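Local coordinates for protein type III pantothenate kinase (Campylobacter jejuni, PDB 2NRH) that probably phosphorylates pantothenate at the expense of ATP, the first step of coenzyme A biosynthesis, working as a homodimer that needs a monovalent cation, at residues 12-17 against 21-26; 27-32 against 55-60; 98-101 against 106-109; 161-166 against 183-188. The protein carries 2 engineered substitutions. All blocks are in the same frame, centred on the assembly; numbering follows the deposited sequence.

Contact 1. Residues 12-17 against 21-26; sequences NANFLD and YFTLNI. Engineered in segment 21-26: N25 (natural residue Ser). With SO4 (sulfate ion), chain D.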
loop_
_atom_site.group_PDB
_atom_site.type_symbol
_atom_site.label_atom_id
_atom_site.label_comp_id
_atom_site.label_asym_id
_atom_site.label_seq_id
_atom_site.Cartn_x
_atom_site.Cartn_y
_atom_site.Cartn_z
ATOM N N ASN B 12 7.933 -19.492 3.253
ATOM C CA ASN B 12 9.001 -19.859 4.150
ATOM C C ASN B 12 8.419 -20.725 5.261
ATOM O O ASN B 12 7.252 -20.564 5.671
ATOM C CB ASN B 12 9.581 -18.594 4.856
ATOM C CG ASN B 12 9.897 -17.436 3.887
ATOM O OD1 ASN B 12 10.728 -17.581 2.973
ATOM N ND2 ASN B 12 9.234 -16.271 4.102
ATOM N N ALA B 13 9.246 -21.624 5.772
ATOM C CA ALA B 13 9.011 -22.231 7.072
ATOM C C ALA B 13 10.207 -21.754 7.896
ATOM O O ALA B 13 11.372 -21.908 7.495
ATOM C CB ALA B 13 8.925 -23.728 6.984
ATOM N N ASN B 14 9.885 -21.075 8.989
ATOM C CA ASN B 14 10.833 -20.625 9.955
ATOM C C ASN B 14 10.833 -21.615 11.105
ATOM O O ASN B 14 9.780 -21.944 11.656
ATOM C CB ASN B 14 10.432 -19.242 10.444
ATOM C CG ASN B 14 10.161 -18.269 9.301
ATOM O OD1 ASN B 14 9.156 -17.527 9.345
ATOM N ND2 ASN B 14 11.056 -18.239 8.279
ATOM N N PHE B 15 12.030 -22.096 11.431
ATOM C CA PHE B 15 12.265 -23.069 12.512
ATOM C C PHE B 15 12.996 -22.424 13.685
ATOM O O PHE B 15 13.766 -21.491 13.500
ATOM C CB PHE B 15 13.185 -24.160 11.996
ATOM C CG PHE B 15 12.551 -25.095 11.034
ATOM C CD1 PHE B 15 11.993 -26.285 11.488
ATOM C CD2 PHE B 15 12.513 -24.793 9.671
ATOM C CE1 PHE B 15 11.417 -27.170 10.591
ATOM C CE2 PHE B 15 11.945 -25.656 8.764
ATOM C CZ PHE B 15 11.402 -26.881 9.223
ATOM N N LEU B 16 12.771 -22.955 14.880
ATOM C CA LEU B 16 13.579 -22.623 16.067
ATOM C C LEU B 16 13.912 -23.903 16.872
ATOM O O LEU B 16 13.023 -24.726 17.131
ATOM C CB LEU B 16 12.884 -21.596 16.948
ATOM C CG LEU B 16 13.607 -21.031 18.192
ATOM C CD1 LEU B 16 14.791 -20.169 17.799
ATOM C CD2 LEU B 16 12.698 -20.242 19.157
ATOM N N ASP B 17 15.183 -24.045 17.260
ATOM C CA ASP B 17 15.728 -25.173 18.062
ATOM C C ASP B 17 16.069 -24.900 19.576
ATOM O O ASP B 17 16.358 -23.750 20.023
ATOM C CB ASP B 17 16.976 -25.687 17.374
ATOM C CG ASP B 17 16.793 -27.082 16.798
ATOM O OD1 ASP B 17 16.466 -28.037 17.574
ATOM O OD2 ASP B 17 17.021 -27.236 15.580
ATOM N N TYR B 21 17.747 -20.256 15.186
ATOM C CA TYR B 21 16.705 -19.871 14.247
ATOM C C TYR B 21 17.161 -20.081 12.817
ATOM O O TYR B 21 18.239 -19.618 12.437
ATOM C CB TYR B 21 16.342 -18.402 14.484
ATOM C CG TYR B 21 15.260 -17.801 13.604
ATOM C CD1 TYR B 21 13.947 -17.725 14.055
ATOM C CD2 TYR B 21 15.561 -17.242 12.340
ATOM C CE1 TYR B 21 12.934 -17.159 13.275
ATOM C CE2 TYR B 21 14.544 -16.653 11.539
ATOM C CZ TYR B 21 13.228 -16.627 12.032
ATOM O OH TYR B 21 12.187 -16.066 11.306
ATOM N N PHE B 22 16.343 -20.773 12.017
ATOM C CA PHE B 22 16.628 -20.888 10.597
ATOM C C PHE B 22 15.399 -20.866 9.699
ATOM O O PHE B 22 14.280 -21.169 10.142
ATOM C CB PHE B 22 17.562 -22.073 10.280
ATOM C CG PHE B 22 16.952 -23.443 10.514
ATOM C CD1 PHE B 22 16.465 -24.200 9.438
ATOM C CD2 PHE B 22 16.906 -23.991 11.791
ATOM C CE1 PHE B 22 15.919 -25.466 9.637
ATOM C CE2 PHE B 22 16.374 -25.304 11.994
ATOM C CZ PHE B 22 15.885 -26.020 10.920
ATOM N N THR B 23 15.630 -20.518 8.443
ATOM C CA THR B 23 14.568 -20.432 7.482
ATOM C C THR B 23 14.804 -21.344 6.303
ATOM O O THR B 23 15.896 -21.324 5.713
ATOM C CB THR B 23 14.342 -18.985 7.001
ATOM O OG1 THR B 23 13.918 -18.208 8.119
ATOM C CG2 THR B 23 13.238 -18.932 5.971
ATOM N N LEU B 24 13.796 -22.174 5.993
ATOM C CA LEU B 24 13.781 -22.915 4.717
ATOM C C LEU B 24 12.698 -22.388 3.744
ATOM O O LEU B 24 11.664 -21.882 4.176
ATOM C CB LEU B 24 13.581 -24.421 4.947
ATOM C CG LEU B 24 14.365 -25.074 6.070
ATOM C CD1 LEU B 24 13.821 -26.514 6.311
ATOM C CD2 LEU B 24 15.840 -25.084 5.751
ATOM N N ASN B 25 12.910 -22.557 2.445
ATOM C CA ASN B 25 11.835 -22.266 1.514
ATOM C C ASN B 25 10.950 -23.490 1.444
ATOM O O ASN B 25 11.200 -24.438 2.159
ATOM C CB ASN B 25 12.341 -21.810 0.145
ATOM C CG ASN B 25 13.083 -22.886 -0.610
ATOM O OD1 ASN B 25 12.791 -24.092 -0.502
ATOM N ND2 ASN B 25 14.054 -22.457 -1.395
ATOM N N ILE B 26 9.931 -23.474 0.596
ATOM C CA ILE B 26 8.925 -24.528 0.641
ATOM C C ILE B 26 9.393 -25.864 0.039
ATOM O O ILE B 26 9.110 -26.896 0.618
ATOM C CB ILE B 26 7.475 -24.084 0.124
ATOM C CG1 ILE B 26 6.878 -22.914 0.976
ATOM C CG2 ILE B 26 6.477 -25.270 0.159
ATOM C CD1 ILE B 26 7.154 -23.035 2.471
HETATM S S SO4 D . 5.535 -15.963 4.158
HETATM O O1 SO4 D . 5.840 -14.688 4.807
HETATM O O2 SO4 D . 5.838 -15.783 2.734
HETATM O O3 SO4 D . 6.392 -17.000 4.717
HETATM O O4 SO4 D . 4.108 -16.306 4.334
#
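F22 places CG between its backbone N and carbonyl carbon (chi1 68°), whereas F15 turns CG beside its backbone N (chi1 -72°), and these two torsions bring the rings of a hydrogen-bonded pair together. The planes differ by only 4°, yet the rings are slid apart and barely overlap, their centroids 4.7 Å from each other. What covers the F22 face is CB of F15, a CH-pi contact 3.5 Å from the F22 centroid. On one side of the F15 ring, CE2 comes 3.2 Å from L24 CD1. This apolar face, which A13 also joins, is closed by F29 of helix 26-30 and by F32.

Strands 12-16 and 21-25 form an antiparallel hairpin in which A13 pairs with L24 and F15 with F22; F15 N reaches F22 O at 2.8 Å. The opposite face carries N14, L16, Y21 and T23. There N14 ND2 gives T23 OG1 a weak, bent bond of 2.9 Å, and the Y21 hydroxyl runs alongside the N14 amide, OH 3.6 Å from CG.

At the other end of the hairpin, N12 N makes a weak bond of 3.3 Å to O3 of a sulfate that S94 OG also binds. The ion probably comes from the crystallisation liquor, but its place beside N12 and S94, both predicted ATP-site residues, is consistent with a site that can take phosphate.

Contact 2. Residues 27-32 against 55-60; sequences DQFLEF and KNFINL. Engineered in segment 55-60: N56 (natural residue Lys).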
loop_
_atom_site.group_PDB
_atom_site.type_symbol
_atom_site.label_atom_id
_atom_site.label_comp_id
_atom_site.label_asym_id
_atom_site.label_seq_id
_atom_site.Cartn_x
_atom_site.Cartn_y
_atom_site.Cartn_z
ATOM N N ASP B 27 10.105 -25.818 -1.090
ATOM C CA ASP B 27 10.835 -26.957 -1.635
ATOM C C ASP B 27 11.764 -27.590 -0.593
ATOM O O ASP B 27 11.704 -28.808 -0.338
ATOM C CB ASP B 27 11.652 -26.521 -2.855
ATOM C CG ASP B 27 10.769 -26.139 -4.070
ATOM O OD1 ASP B 27 9.569 -26.532 -4.089
ATOM O OD2 ASP B 27 11.281 -25.442 -5.014
ATOM N N GLN B 28 12.595 -26.770 0.046
ATOM C CA GLN B 28 13.454 -27.241 1.141
ATOM C C GLN B 28 12.621 -27.873 2.252
ATOM O O GLN B 28 13.002 -28.918 2.840
ATOM C CB GLN B 28 14.372 -26.124 1.670
ATOM C CG GLN B 28 15.523 -25.741 0.644
ATOM C CD GLN B 28 16.056 -24.344 0.806
ATOM O OE1 GLN B 28 15.602 -23.566 1.662
ATOM N NE2 GLN B 28 17.026 -23.990 -0.032
ATOM N N PHE B 29 11.469 -27.257 2.547
ATOM C CA PHE B 29 10.700 -27.710 3.665
ATOM C C PHE B 29 10.132 -29.130 3.350
ATOM O O PHE B 29 10.067 -30.035 4.209
ATOM C CB PHE B 29 9.552 -26.728 3.981
ATOM C CG PHE B 29 8.528 -27.304 4.962
ATOM C CD1 PHE B 29 8.805 -27.348 6.314
ATOM C CD2 PHE B 29 7.341 -27.831 4.508
ATOM C CE1 PHE B 29 7.914 -27.866 7.206
ATOM C CE2 PHE B 29 6.401 -28.383 5.418
ATOM C CZ PHE B 29 6.689 -28.409 6.745
ATOM N N LEU B 30 9.721 -29.303 2.114
ATOM C CA LEU B 30 9.100 -30.552 1.741
ATOM C C LEU B 30 10.079 -31.767 1.816
ATOM O O LEU B 30 9.639 -32.911 1.965
ATOM C CB LEU B 30 8.435 -30.401 0.357
ATOM C CG LEU B 30 7.238 -29.433 0.336
ATOM C CD1 LEU B 30 6.831 -29.032 -1.080
ATOM C CD2 LEU B 30 6.054 -30.022 1.072
ATOM N N GLU B 31 11.387 -31.496 1.763
ATOM C CA GLU B 31 12.442 -32.530 1.757
ATOM C C GLU B 31 13.079 -32.735 3.112
ATOM O O GLU B 31 13.982 -33.558 3.231
ATOM C CB GLU B 31 13.613 -32.134 0.845
ATOM C CG GLU B 31 13.309 -32.005 -0.636
ATOM C CD GLU B 31 12.751 -33.281 -1.230
ATOM O OE1 GLU B 31 13.329 -34.379 -0.980
ATOM O OE2 GLU B 31 11.734 -33.173 -1.948
ATOM N N PHE B 32 12.684 -31.929 4.095
ATOM C CA PHE B 32 13.223 -31.957 5.426
ATOM C C PHE B 32 12.781 -33.262 6.085
ATOM O O PHE B 32 11.631 -33.703 5.955
ATOM C CB PHE B 32 12.679 -30.737 6.167
ATOM C CG PHE B 32 13.276 -30.487 7.542
ATOM C CD1 PHE B 32 14.536 -29.941 7.690
ATOM C CD2 PHE B 32 12.529 -30.741 8.700
ATOM C CE1 PHE B 32 15.053 -29.661 8.965
ATOM C CE2 PHE B 32 13.051 -30.482 9.987
ATOM C CZ PHE B 32 14.304 -29.936 10.115
ATOM N N LYS B 55 4.104 -37.849 10.904
ATOM C CA LYS B 55 3.653 -38.156 12.276
ATOM C C LYS B 55 4.449 -37.437 13.346
ATOM O O LYS B 55 3.933 -37.182 14.411
ATOM C CB LYS B 55 3.639 -39.670 12.531
ATOM C CG LYS B 55 2.760 -40.406 11.512
ATOM C CD LYS B 55 3.033 -41.935 11.421
ATOM C CE LYS B 55 2.316 -42.484 10.153
ATOM N NZ LYS B 55 2.427 -43.954 9.975
ATOM N N ASN B 56 5.694 -37.088 13.043
ATOM C CA ASN B 56 6.502 -36.317 13.966
ATOM C C ASN B 56 6.070 -34.852 14.059
ATOM O O ASN B 56 6.558 -34.114 14.915
ATOM C CB ASN B 56 8.001 -36.443 13.640
ATOM C CG ASN B 56 8.364 -35.833 12.286
ATOM O OD1 ASN B 56 7.677 -36.070 11.298
ATOM N ND2 ASN B 56 9.455 -35.068 12.231
ATOM N N PHE B 57 5.155 -34.435 13.187
ATOM C CA PHE B 57 4.682 -33.061 13.181
ATOM C C PHE B 57 3.341 -32.852 13.953
ATOM O O PHE B 57 2.334 -33.530 13.700
ATOM C CB PHE B 57 4.546 -32.560 11.746
ATOM C CG PHE B 57 5.763 -31.866 11.206
ATOM C CD1 PHE B 57 6.796 -32.591 10.621
ATOM C CD2 PHE B 57 5.841 -30.478 11.214
ATOM C CE1 PHE B 57 7.912 -31.931 10.062
ATOM C CE2 PHE B 57 6.951 -29.807 10.663
ATOM C CZ PHE B 57 7.984 -30.519 10.089
ATOM N N ILE B 58 3.358 -31.886 14.869
ATOM C CA ILE B 58 2.346 -31.756 15.895
ATOM C C ILE B 58 1.779 -30.325 15.954
ATOM O O ILE B 58 2.474 -29.373 16.327
ATOM C CB ILE B 58 2.925 -32.206 17.244
ATOM C CG1 ILE B 58 3.066 -33.729 17.195
ATOM C CG2 ILE B 58 2.036 -31.707 18.417
ATOM C CD1 ILE B 58 4.062 -34.240 18.087
ATOM N N ASN B 59 0.519 -30.205 15.557
ATOM C CA ASN B 59 -0.124 -28.929 15.254
ATOM C C ASN B 59 -0.514 -28.232 16.555
ATOM O O ASN B 59 -1.207 -28.817 17.410
ATOM C CB ASN B 59 -1.322 -29.176 14.334
ATOM C CG ASN B 59 -1.925 -27.899 13.762
ATOM O OD1 ASN B 59 -1.490 -26.785 14.018
ATOM N ND2 ASN B 59 -2.983 -28.073 13.012
ATOM N N LEU B 60 -0.003 -27.019 16.741
ATOM C CA LEU B 60 -0.303 -26.296 17.945
ATOM C C LEU B 60 -1.575 -25.480 17.829
ATOM O O LEU B 60 -2.083 -24.956 18.846
ATOM C CB LEU B 60 0.848 -25.376 18.341
ATOM C CG LEU B 60 2.158 -25.886 18.943
ATOM C CD1 LEU B 60 2.856 -24.694 19.605
ATOM C CD2 LEU B 60 2.032 -27.073 19.930
#
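F29 on helix 26-30 and F57 at the start of strand 57-59 stand far apart in backbone, CA of F29 lying 12.5 Å from CA of F57, so the gap is bridged by side chains alone. The two phenylalanines reach out from opposite directions. F29 sets CG opposite its backbone N (chi1 168°), which carries the ring off the helix, and CE1 meets CZ of F57 at 3.9 Å. The next carbon round the F57 ring, CE2, lies 4.1 Å from the same F29 CE1. With planes at 82° and centroids 5.9 Å apart, the rings meet obliquely through these carbons. Only about 102 Å² is buried in all, and the contact is purely apolar.

Other residues widen this small meeting into an apolar cluster. L47 adds to the F29 side, and I38 of strand 38-42 lies against F57 and F32. F29 also packs on A13 and F15 of strand 12-16, so that from helix 26-30 it spans to F57 on the edge strand 57-59, which is itself hydrogen-bonded to strand 38-42, with L51 of helix 48-53 touching both rings.

Contact 3. Residues 98-101 against 106-109; sequences IDII and HLGG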
loop_
_atom_site.group_PDB
_atom_site.type_symbol
_atom_site.label_atom_id
_atom_site.label_comp_id
_atom_site.label_asym_id
_atom_site.label_seq_id
_atom_site.Cartn_x
_atom_site.Cartn_y
_atom_site.Cartn_z
ATOM N N ILE B 98 -1.502 -5.501 11.167
ATOM C CA ILE B 98 -1.528 -4.683 12.391
ATOM C C ILE B 98 -2.704 -5.146 13.240
ATOM O O ILE B 98 -3.844 -5.061 12.841
ATOM C CB ILE B 98 -1.636 -3.165 12.056
ATOM C CG1 ILE B 98 -0.477 -2.679 11.205
ATOM C CG2 ILE B 98 -1.569 -2.318 13.327
ATOM C CD1 ILE B 98 -0.744 -2.567 9.745
ATOM N N ASP B 99 -2.435 -5.684 14.403
ATOM C CA ASP B 99 -3.511 -6.183 15.291
ATOM C C ASP B 99 -3.536 -5.458 16.644
ATOM O O ASP B 99 -2.498 -5.128 17.239
ATOM C CB ASP B 99 -3.373 -7.688 15.489
ATOM C CG ASP B 99 -3.763 -8.491 14.229
ATOM O OD1 ASP B 99 -4.987 -8.516 13.916
ATOM O OD2 ASP B 99 -2.842 -9.087 13.578
ATOM N N ILE B 100 -4.733 -5.242 17.151
ATOM C CA ILE B 100 -4.885 -4.457 18.370
ATOM C C ILE B 100 -5.383 -5.274 19.545
ATOM O O ILE B 100 -6.469 -5.843 19.489
ATOM C CB ILE B 100 -5.754 -3.186 18.130
ATOM C CG1 ILE B 100 -5.101 -2.281 17.037
ATOM C CG2 ILE B 100 -5.892 -2.384 19.446
ATOM C CD1 ILE B 100 -5.229 -2.766 15.610
ATOM N N ILE B 101 -4.555 -5.344 20.596
ATOM C CA ILE B 101 -4.880 -6.069 21.818
ATOM C C ILE B 101 -5.127 -5.108 23.008
ATOM O O ILE B 101 -4.407 -4.105 23.246
ATOM C CB ILE B 101 -3.786 -7.113 22.174
ATOM C CG1 ILE B 101 -3.319 -7.901 20.908
ATOM C CG2 ILE B 101 -4.244 -8.069 23.311
ATOM C CD1 ILE B 101 -4.368 -8.835 20.253
ATOM N N HIS B 106 -8.765 -9.235 21.368
ATOM C CA HIS B 106 -8.389 -8.830 20.010
ATOM C C HIS B 106 -9.503 -7.941 19.529
ATOM O O HIS B 106 -10.646 -8.380 19.366
ATOM C CB HIS B 106 -8.198 -10.071 19.102
ATOM C CG HIS B 106 -7.844 -9.739 17.673
ATOM N ND1 HIS B 106 -8.644 -10.092 16.604
ATOM C CD2 HIS B 106 -6.805 -9.053 17.146
ATOM C CE1 HIS B 106 -8.113 -9.633 15.482
ATOM N NE2 HIS B 106 -7.001 -8.998 15.784
ATOM N N LEU B 107 -9.176 -6.661 19.391
ATOM C CA LEU B 107 -10.113 -5.636 19.026
ATOM C C LEU B 107 -10.311 -5.548 17.496
ATOM O O LEU B 107 -11.192 -4.837 16.997
ATOM C CB LEU B 107 -9.606 -4.290 19.571
ATOM C CG LEU B 107 -9.466 -4.087 21.103
ATOM C CD1 LEU B 107 -8.997 -2.669 21.408
ATOM C CD2 LEU B 107 -10.715 -4.380 21.926
ATOM N N GLY B 108 -9.500 -6.244 16.713
ATOM C CA GLY B 108 -9.587 -5.989 15.281
ATOM C C GLY B 108 -8.185 -5.824 14.771
ATOM O O GLY B 108 -7.241 -5.860 15.547
ATOM N N GLY B 109 -8.043 -5.710 13.469
ATOM C CA GLY B 109 -6.710 -5.605 12.870
ATOM C C GLY B 109 -6.835 -5.306 11.387
ATOM O O GLY B 109 -7.954 -5.366 10.810
#
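From its CB, 4.2 Å from CD1 of I101, the H106 side chain runs back across the hairpin. CG stands opposite the backbone N (chi1 178°), which turns the imidazole toward D99, the two side chains crossing obliquely with ring and carboxylate planes 55° apart. CD2 comes next, 4.0 Å from I101 CD1, and G108 N sits over the centre of one ring face. At the tip NE2 donates to OD1 of D99 over 2.8 Å, with an N-H...O angle of 153°, from above the carboxylate plane. On the other side of the ring ND1 is hydrogen-bonded to T68 OG1, so both nitrogens are tied and the imidazole cannot readily turn over.

Strands 95-102 and 105-113 are antiparallel, but the register slips by one residue. I100 O takes the N-H of L107 at 2.8 Å, while I100 N gives to G108 O at 3.0 Å; two residues thus face one in a beta bulge, over which the imidazole lies. Beyond it G109, bare of a side chain, brings its CA within 3.5 Å of D99 OD1. On the I100 side of the hairpin I100 CG2 meets L107 CD1 at 3.7 Å, and F142 of the second subunit packs on both.

D99 OD1 also forms a salt bridge with R77, a predicted substrate-binding residue. Shared between an arginine and an imidazole N-H, this oxygen of the buried D99 would probably be stabilised as a carboxylate, and H106 appears to act as a second-shell residue steadying the D99-R77 pair.

Contact 4. Residues 161-166 against 183-188; sequences LIKDAA and NYFDHA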
loop_
_atom_site.group_PDB
_atom_site.type_symbol
_atom_site.label_atom_id
_atom_site.label_comp_id
_atom_site.label_asym_id
_atom_site.label_seq_id
_atom_site.Cartn_x
_atom_site.Cartn_y
_atom_site.Cartn_z
ATOM N N LEU B 161 -0.712 5.002 9.706
ATOM C CA LEU B 161 -1.635 3.938 10.112
ATOM C C LEU B 161 -1.251 3.336 11.437
ATOM O O LEU B 161 -2.118 3.111 12.278
ATOM C CB LEU B 161 -1.773 2.827 9.074
ATOM C CG LEU B 161 -2.674 3.251 7.937
ATOM C CD1 LEU B 161 -2.218 2.506 6.704
ATOM C CD2 LEU B 161 -4.184 3.029 8.276
ATOM N N ILE B 162 0.021 3.068 11.652
ATOM C CA ILE B 162 0.361 2.473 12.923
ATOM C C ILE B 162 0.231 3.430 14.120
ATOM O O ILE B 162 -0.141 2.990 15.207
ATOM C CB ILE B 162 1.733 1.874 12.927
ATOM C CG1 ILE B 162 1.774 0.634 12.022
ATOM C CG2 ILE B 162 2.166 1.586 14.368
ATOM C CD1 ILE B 162 3.186 0.314 11.580
ATOM N N LYS B 163 0.530 4.715 13.897
ATOM C CA LYS B 163 0.434 5.749 14.922
ATOM C C LYS B 163 -1.014 5.903 15.365
ATOM O O LYS B 163 -1.310 5.980 16.541
ATOM C CB LYS B 163 0.963 7.109 14.416
ATOM C CG LYS B 163 1.606 7.969 15.526
ATOM C CD LYS B 163 1.253 9.437 15.431
ATOM C CE LYS B 163 2.187 10.203 14.506
ATOM N NZ LYS B 163 3.031 11.232 15.231
ATOM N N ASP B 164 -1.897 5.931 14.396
ATOM C CA ASP B 164 -3.303 6.079 14.647
ATOM C C ASP B 164 -3.878 4.873 15.423
ATOM O O ASP B 164 -4.727 5.046 16.295
ATOM C CB ASP B 164 -4.002 6.231 13.297
ATOM C CG ASP B 164 -5.471 6.342 13.418
ATOM O OD1 ASP B 164 -5.960 7.405 13.840
ATOM O OD2 ASP B 164 -6.161 5.376 13.072
ATOM N N ALA B 165 -3.407 3.668 15.097
ATOM C CA ALA B 165 -3.951 2.450 15.675
ATOM C C ALA B 165 -3.470 2.284 17.114
ATOM O O ALA B 165 -4.174 1.707 17.922
ATOM C CB ALA B 165 -3.578 1.220 14.837
ATOM N N ALA B 166 -2.270 2.774 17.399
ATOM C CA ALA B 166 -1.631 2.660 18.696
ATOM C C ALA B 166 -1.987 3.852 19.609
ATOM O O ALA B 166 -1.353 4.063 20.675
ATOM C CB ALA B 166 -0.092 2.550 18.506
ATOM N N ASN B 183 11.939 1.503 14.510
ATOM C CA ASN B 183 12.794 2.681 14.625
ATOM C C ASN B 183 12.085 3.995 14.416
ATOM O O ASN B 183 12.555 4.995 14.906
ATOM C CB ASN B 183 14.051 2.564 13.769
ATOM C CG ASN B 183 14.904 1.394 14.176
ATOM O OD1 ASN B 183 14.709 0.858 15.253
ATOM N ND2 ASN B 183 15.815 0.943 13.307
ATOM N N TYR B 184 10.930 4.031 13.778
ATOM C CA TYR B 184 10.207 5.312 13.702
ATOM C C TYR B 184 9.426 5.656 14.986
ATOM O O TYR B 184 8.702 6.664 15.027
ATOM C CB TYR B 184 9.173 5.287 12.602
ATOM C CG TYR B 184 9.665 5.309 11.180
ATOM C CD1 TYR B 184 10.454 6.353 10.683
ATOM C CD2 TYR B 184 9.268 4.308 10.302
ATOM C CE1 TYR B 184 10.869 6.368 9.345
ATOM C CE2 TYR B 184 9.663 4.317 8.966
ATOM C CZ TYR B 184 10.457 5.348 8.491
ATOM O OH TYR B 184 10.834 5.289 7.179
ATOM N N PHE B 185 9.505 4.803 16.005
ATOM C CA PHE B 185 8.623 4.957 17.163
ATOM C C PHE B 185 9.403 4.863 18.448
ATOM O O PHE B 185 10.333 4.060 18.574
ATOM C CB PHE B 185 7.511 3.872 17.175
ATOM C CG PHE B 185 6.483 4.001 16.044
ATOM C CD1 PHE B 185 5.418 4.874 16.152
ATOM C CD2 PHE B 185 6.579 3.221 14.913
ATOM C CE1 PHE B 185 4.499 5.006 15.118
ATOM C CE2 PHE B 185 5.660 3.336 13.880
ATOM C CZ PHE B 185 4.623 4.228 13.975
ATOM N N ASP B 186 9.030 5.674 19.428
ATOM C CA ASP B 186 9.517 5.379 20.778
ATOM C C ASP B 186 8.451 4.621 21.539
ATOM O O ASP B 186 7.270 4.678 21.182
ATOM C CB ASP B 186 10.013 6.614 21.512
ATOM C CG ASP B 186 8.930 7.583 21.798
ATOM O OD1 ASP B 186 8.369 7.468 22.923
ATOM O OD2 ASP B 186 8.646 8.454 20.933
ATOM N N HIS B 187 8.872 3.879 22.562
ATOM C CA HIS B 187 7.968 3.012 23.315
ATOM C C HIS B 187 7.514 1.806 22.463
ATOM O O HIS B 187 6.401 1.299 22.625
ATOM C CB HIS B 187 6.757 3.805 23.849
ATOM C CG HIS B 187 7.106 4.864 24.864
ATOM N ND1 HIS B 187 6.316 5.984 25.072
ATOM C CD2 HIS B 187 8.145 4.967 25.736
ATOM C CE1 HIS B 187 6.858 6.729 26.023
ATOM N NE2 HIS B 187 7.966 6.136 26.442
ATOM N N ALA B 188 8.388 1.360 21.565
ATOM C CA ALA B 188 8.140 0.218 20.729
ATOM C C ALA B 188 9.282 -0.767 20.866
ATOM O O ALA B 188 10.449 -0.375 20.953
ATOM C CB ALA B 188 8.013 0.649 19.315
#
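The F185 ring points at helix 146-165 and crosses the side chains of I162 and K163 obliquely. Its leading carbon CZ meets CG2 of I162 at 3.6 Å and CB of the same isoleucine at 3.9 Å. I162 puts CG2 opposite its backbone N, with CG1 beside that nitrogen (chi1 -69°); the methyl branch does the touching, and CG2 is also 3.9 Å from F185 CE2. The other flank of the ring belongs to K163: CE1 of F185 is 4.1 Å from K163 CA and 4.2 Å from K163 CG. The lysine touches with CA, CB and CG; beyond these its chain bends away and NZ bonds to the Y159 hydroxyl. The ring of that tyrosine stacks with F185, giving the phenylalanine a third neighbour on the same helix.

F185 belongs to the loop that follows helix 178-182 and leads into strand 188-190, the return leg of a beta-alpha-beta crossover from the parallel strand 171-174. The surrounding mixed sheet is one of the two in this actin-like (ASKHA) fold. L171 of strand 171-174 touches both F185 and I162, so the ring is wedged between sheet and helix. I162 reaches further inward to F173 and to V90 of strand 87-92. Elsewhere round this turn of helix, L161, D164 and A165 pack on G157, K156 and F142 of the second subunit, respectively.

The four contacts fall into two pairs, each in direct contact. Contacts 1 and 2 share one sheet and touch, A13 CB lying 3.7 Å from F29 CD1, and strand 21-25 runs straight into helix 26-30. Contact 4 packs beside the other sheet, on which contact 3 lies; I98 CG1 comes 4.1 Å from I162 CG1, and both contacts reach the second subunit. Between the pairs lies the centre of the chain: contacts 1 and 3 have centres about 26 Å apart and nearest atoms about 15 Å apart. Contact 1 contains N12, A13 and N14 of the predicted ATP site; contact 3 borders the predicted substrate residues R77 and Y70. Contacts 2 and 4, whose centres are about 36 Å apart, hold no residue of the predicted sites.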